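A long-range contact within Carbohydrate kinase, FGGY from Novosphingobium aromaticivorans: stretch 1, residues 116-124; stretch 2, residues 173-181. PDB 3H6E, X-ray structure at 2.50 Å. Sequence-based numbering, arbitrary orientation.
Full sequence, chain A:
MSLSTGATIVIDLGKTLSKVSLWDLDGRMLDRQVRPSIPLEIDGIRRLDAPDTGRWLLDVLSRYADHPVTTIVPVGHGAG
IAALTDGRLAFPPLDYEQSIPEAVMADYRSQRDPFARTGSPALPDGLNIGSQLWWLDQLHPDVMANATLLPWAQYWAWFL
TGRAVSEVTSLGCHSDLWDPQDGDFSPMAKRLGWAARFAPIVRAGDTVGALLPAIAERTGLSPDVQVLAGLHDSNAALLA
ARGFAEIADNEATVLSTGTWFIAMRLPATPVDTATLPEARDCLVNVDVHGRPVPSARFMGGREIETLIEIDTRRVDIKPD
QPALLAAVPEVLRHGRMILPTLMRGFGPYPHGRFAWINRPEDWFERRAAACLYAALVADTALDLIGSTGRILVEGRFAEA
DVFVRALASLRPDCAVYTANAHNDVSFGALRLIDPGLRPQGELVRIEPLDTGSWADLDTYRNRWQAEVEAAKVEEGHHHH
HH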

# COMPACT_ATOMS: atom_id res chain seq x y z
N ALA A 116 12.85 -13.81 -8.50
CA ALA A 116 11.91 -14.60 -9.28
C ALA A 116 11.04 -15.53 -8.43
O ALA A 116 9.95 -15.91 -8.85
CB ALA A 116 12.64 -15.39 -10.36
N ARG A 117 11.52 -15.89 -7.24
CA ARG A 117 10.73 -16.70 -6.32
C ARG A 117 9.91 -15.83 -5.37
O ARG A 117 8.81 -16.22 -4.97
CB ARG A 117 11.63 -17.63 -5.48
CG ARG A 117 11.98 -18.95 -6.14
CD ARG A 117 10.75 -19.82 -6.40
NE ARG A 117 10.45 -20.76 -5.32
CZ ARG A 117 11.23 -21.77 -4.96
NH1 ARG A 117 12.40 -21.97 -5.56
NH2 ARG A 117 10.86 -22.58 -3.97
N THR A 118 10.44 -14.67 -5.03
CA THR A 118 9.90 -13.87 -3.93
C THR A 118 9.06 -12.66 -4.35
O THR A 118 8.11 -12.29 -3.67
CB THR A 118 11.02 -13.38 -3.00
OG1 THR A 118 11.93 -12.55 -3.74
CG2 THR A 118 11.78 -14.57 -2.43
N GLY A 119 9.42 -12.03 -5.47
CA GLY A 119 8.77 -10.80 -5.86
C GLY A 119 9.07 -9.71 -4.85
O GLY A 119 8.47 -8.63 -4.88
N SER A 120 9.99 -10.00 -3.95
CA SER A 120 10.43 -9.04 -2.95
C SER A 120 11.78 -8.46 -3.36
O SER A 120 12.79 -9.17 -3.38
CB SER A 120 10.54 -9.70 -1.57
OG SER A 120 10.87 -8.76 -0.56
N PRO A 121 11.81 -7.16 -3.69
CA PRO A 121 13.04 -6.48 -4.11
C PRO A 121 13.87 -6.07 -2.90
O PRO A 121 13.32 -5.89 -1.82
CB PRO A 121 12.52 -5.23 -4.83
CG PRO A 121 11.01 -5.32 -4.82
CD PRO A 121 10.66 -6.25 -3.70
N ALA A 122 15.18 -5.91 -3.09
CA ALA A 122 16.04 -5.40 -2.03
C ALA A 122 15.64 -3.98 -1.69
O ALA A 122 15.66 -3.10 -2.55
CB ALA A 122 17.50 -5.46 -2.45
N LEU A 123 15.28 -3.75 -0.44
CA LEU A 123 14.88 -2.43 0.01
C LEU A 123 15.73 -2.00 1.21
O LEU A 123 16.21 -2.84 1.96
CB LEU A 123 13.40 -2.41 0.37
CG LEU A 123 12.44 -2.62 -0.81
CD1 LEU A 123 11.02 -2.84 -0.34
CD2 LEU A 123 12.52 -1.45 -1.80
N PRO A 124 15.93 -0.68 1.36
CA PRO A 124 16.74 -0.10 2.43
C PRO A 124 16.15 -0.26 3.83
O PRO A 124 14.94 -0.48 3.98
CB PRO A 124 16.79 1.39 2.06
CG PRO A 124 16.42 1.46 0.62
CD PRO A 124 15.45 0.34 0.41
N CYS A 173 4.16 -8.39 1.48
CA CYS A 173 4.55 -6.99 1.32
C CYS A 173 6.08 -6.84 1.31
O CYS A 173 6.67 -6.35 2.27
CB CYS A 173 3.94 -6.14 2.43
SG CYS A 173 4.19 -4.36 2.26
N HIS A 174 6.69 -7.28 0.21
CA HIS A 174 8.15 -7.28 0.04
C HIS A 174 8.93 -7.60 1.32
O HIS A 174 9.72 -6.79 1.80
CB HIS A 174 8.64 -5.98 -0.60
CG HIS A 174 8.14 -4.74 0.08
ND1 HIS A 174 8.66 -4.29 1.28
CD2 HIS A 174 7.19 -3.84 -0.28
CE1 HIS A 174 8.04 -3.17 1.63
NE2 HIS A 174 7.15 -2.88 0.70
N SER A 175 8.71 -8.79 1.87
CA SER A 175 9.30 -9.16 3.15
C SER A 175 10.47 -10.13 3.01
O SER A 175 11.20 -10.36 3.97
CB SER A 175 8.25 -9.77 4.06
OG SER A 175 7.83 -11.03 3.56
N ASP A 176 10.63 -10.71 1.82
CA ASP A 176 11.64 -11.75 1.60
C ASP A 176 11.23 -13.09 2.23
O ASP A 176 11.92 -14.09 2.05
CB ASP A 176 13.01 -11.33 2.13
CG ASP A 176 13.56 -10.12 1.41
OD1 ASP A 176 13.04 -9.78 0.33
OD2 ASP A 176 14.52 -9.50 1.93
N LEU A 177 10.12 -13.09 2.96
CA LEU A 177 9.66 -14.29 3.66
C LEU A 177 8.62 -15.08 2.87
O LEU A 177 8.16 -16.12 3.32
CB LEU A 177 9.07 -13.93 5.02
CG LEU A 177 9.78 -12.90 5.90
CD1 LEU A 177 9.29 -13.03 7.33
CD2 LEU A 177 11.30 -13.08 5.85
N TRP A 178 8.25 -14.59 1.69
CA TRP A 178 7.12 -15.18 0.98
C TRP A 178 7.40 -15.59 -0.47
O TRP A 178 8.12 -14.91 -1.20
CB TRP A 178 5.90 -14.26 1.04
CG TRP A 178 4.62 -15.01 0.82
CD1 TRP A 178 3.73 -14.84 -0.19
CD2 TRP A 178 4.11 -16.08 1.63
NE1 TRP A 178 2.69 -15.73 -0.06
CE2 TRP A 178 2.90 -16.50 1.05
CE3 TRP A 178 4.57 -16.71 2.79
CZ2 TRP A 178 2.14 -17.53 1.60
CZ3 TRP A 178 3.81 -17.73 3.33
CH2 TRP A 178 2.60 -18.13 2.73
N ASP A 179 6.82 -16.71 -0.86
CA ASP A 179 6.85 -17.18 -2.23
C ASP A 179 5.46 -17.01 -2.82
O ASP A 179 4.59 -17.87 -2.63
CB ASP A 179 7.27 -18.65 -2.27
CG ASP A 179 7.49 -19.16 -3.69
OD1 ASP A 179 6.90 -18.60 -4.64
OD2 ASP A 179 8.25 -20.14 -3.84
N PRO A 180 5.23 -15.89 -3.51
CA PRO A 180 3.90 -15.52 -4.01
C PRO A 180 3.29 -16.60 -4.90
O PRO A 180 2.20 -17.09 -4.60
CB PRO A 180 4.17 -14.25 -4.82
CG PRO A 180 5.40 -13.68 -4.22
CD PRO A 180 6.24 -14.87 -3.84
N GLN A 181 3.99 -16.97 -5.97
CA GLN A 181 3.49 -18.01 -6.87
C GLN A 181 3.18 -19.30 -6.12
O GLN A 181 2.12 -19.90 -6.31
CB GLN A 181 4.49 -18.28 -7.99
CG GLN A 181 4.53 -17.20 -9.05
CD GLN A 181 3.20 -17.02 -9.76
OE1 GLN A 181 2.92 -15.97 -10.33
NE2 GLN A 181 2.37 -18.06 -9.74
O HOH W 1 13.78 -11.78 -1.22
O HOH W 2 6.54 -7.66 -2.69

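The last turn of a helix and the loop that follows it, residues 116-124, lie against a loop and short strand, residues 173-181; no two touching residues are closer than 51 apart in sequence. The backbones approach at two places: the CA atoms of Thr 118 and Asp 179 are 4.8 Å apart, and those of Ser 120 and His 174 only 4.2 Å. Between these points the first stretch leaves its helix at Gly 119, whose positive phi (65°) is a conformation that glycine adopts readily.

Backbone contacts support the first approach without conventional hydrogen bonds between the two main chains. Thr 118 CA lies 3.4 Å from Trp 178 O, and Asp 179 CA lies 3.5 Å from Arg 117 O; both are CA-H...O contacts, in which a weakly polarized C-H group faces a carbonyl oxygen. The CA-to-CB bond of Pro 180 points toward the first stretch, and its ring packs tightly against a backbone carbonyl, with Pro 180 CG 3.1 Å from Thr 118 O.

One charged pair joins the stretches. Although the CA-to-CB bonds of Arg 117 and Asp 179 both point sideways, the ends of their side chains come nearer the opposing stretch. Arg 117 NE donates to Asp 179 OD2 at 2.7 Å, with a nearly straight N-H...O angle of 168°. The carboxylate oxygen lies at the edge of the guanidinium, near its plane, where an N-H can point directly at it; opposite charges make this hydrogen bond part of a salt bridge.

The buried polar contact centres on Ser 120. Its CA-to-CB bond points toward the other stretch, and the t rotamer (-176°) brings its hydroxyl to Asp 176, where Ser 120 OG donates to Asp 176 OD1 at 2.6 Å. Serine suits this position because its short side chain carries a proton donor into a narrow space: Ser 120 OG is only 2.9 Å from His 174 C. Water 1 extends the polar network, lying 3.2 Å from Thr 118 OG1 and donating a weak hydrogen bond to Asp 176 OD1 at 2.6 Å. Water 2 lies between main chains, 3.1 Å from Gly 119 O, one of several acceptors within its reach, and accepts a weak hydrogen bond from His 174 N at 2.9 Å.

Nonpolar groups complete the packing. Leu 123 CD1 lies over one face of the His 174 imidazole, 3.5 Å from the ring centroid and 23° off its normal, a CH-pi contact that sets a methyl group against the ring's pi electrons. Pro 121 CD packs 3.7 Å from His 174 CB.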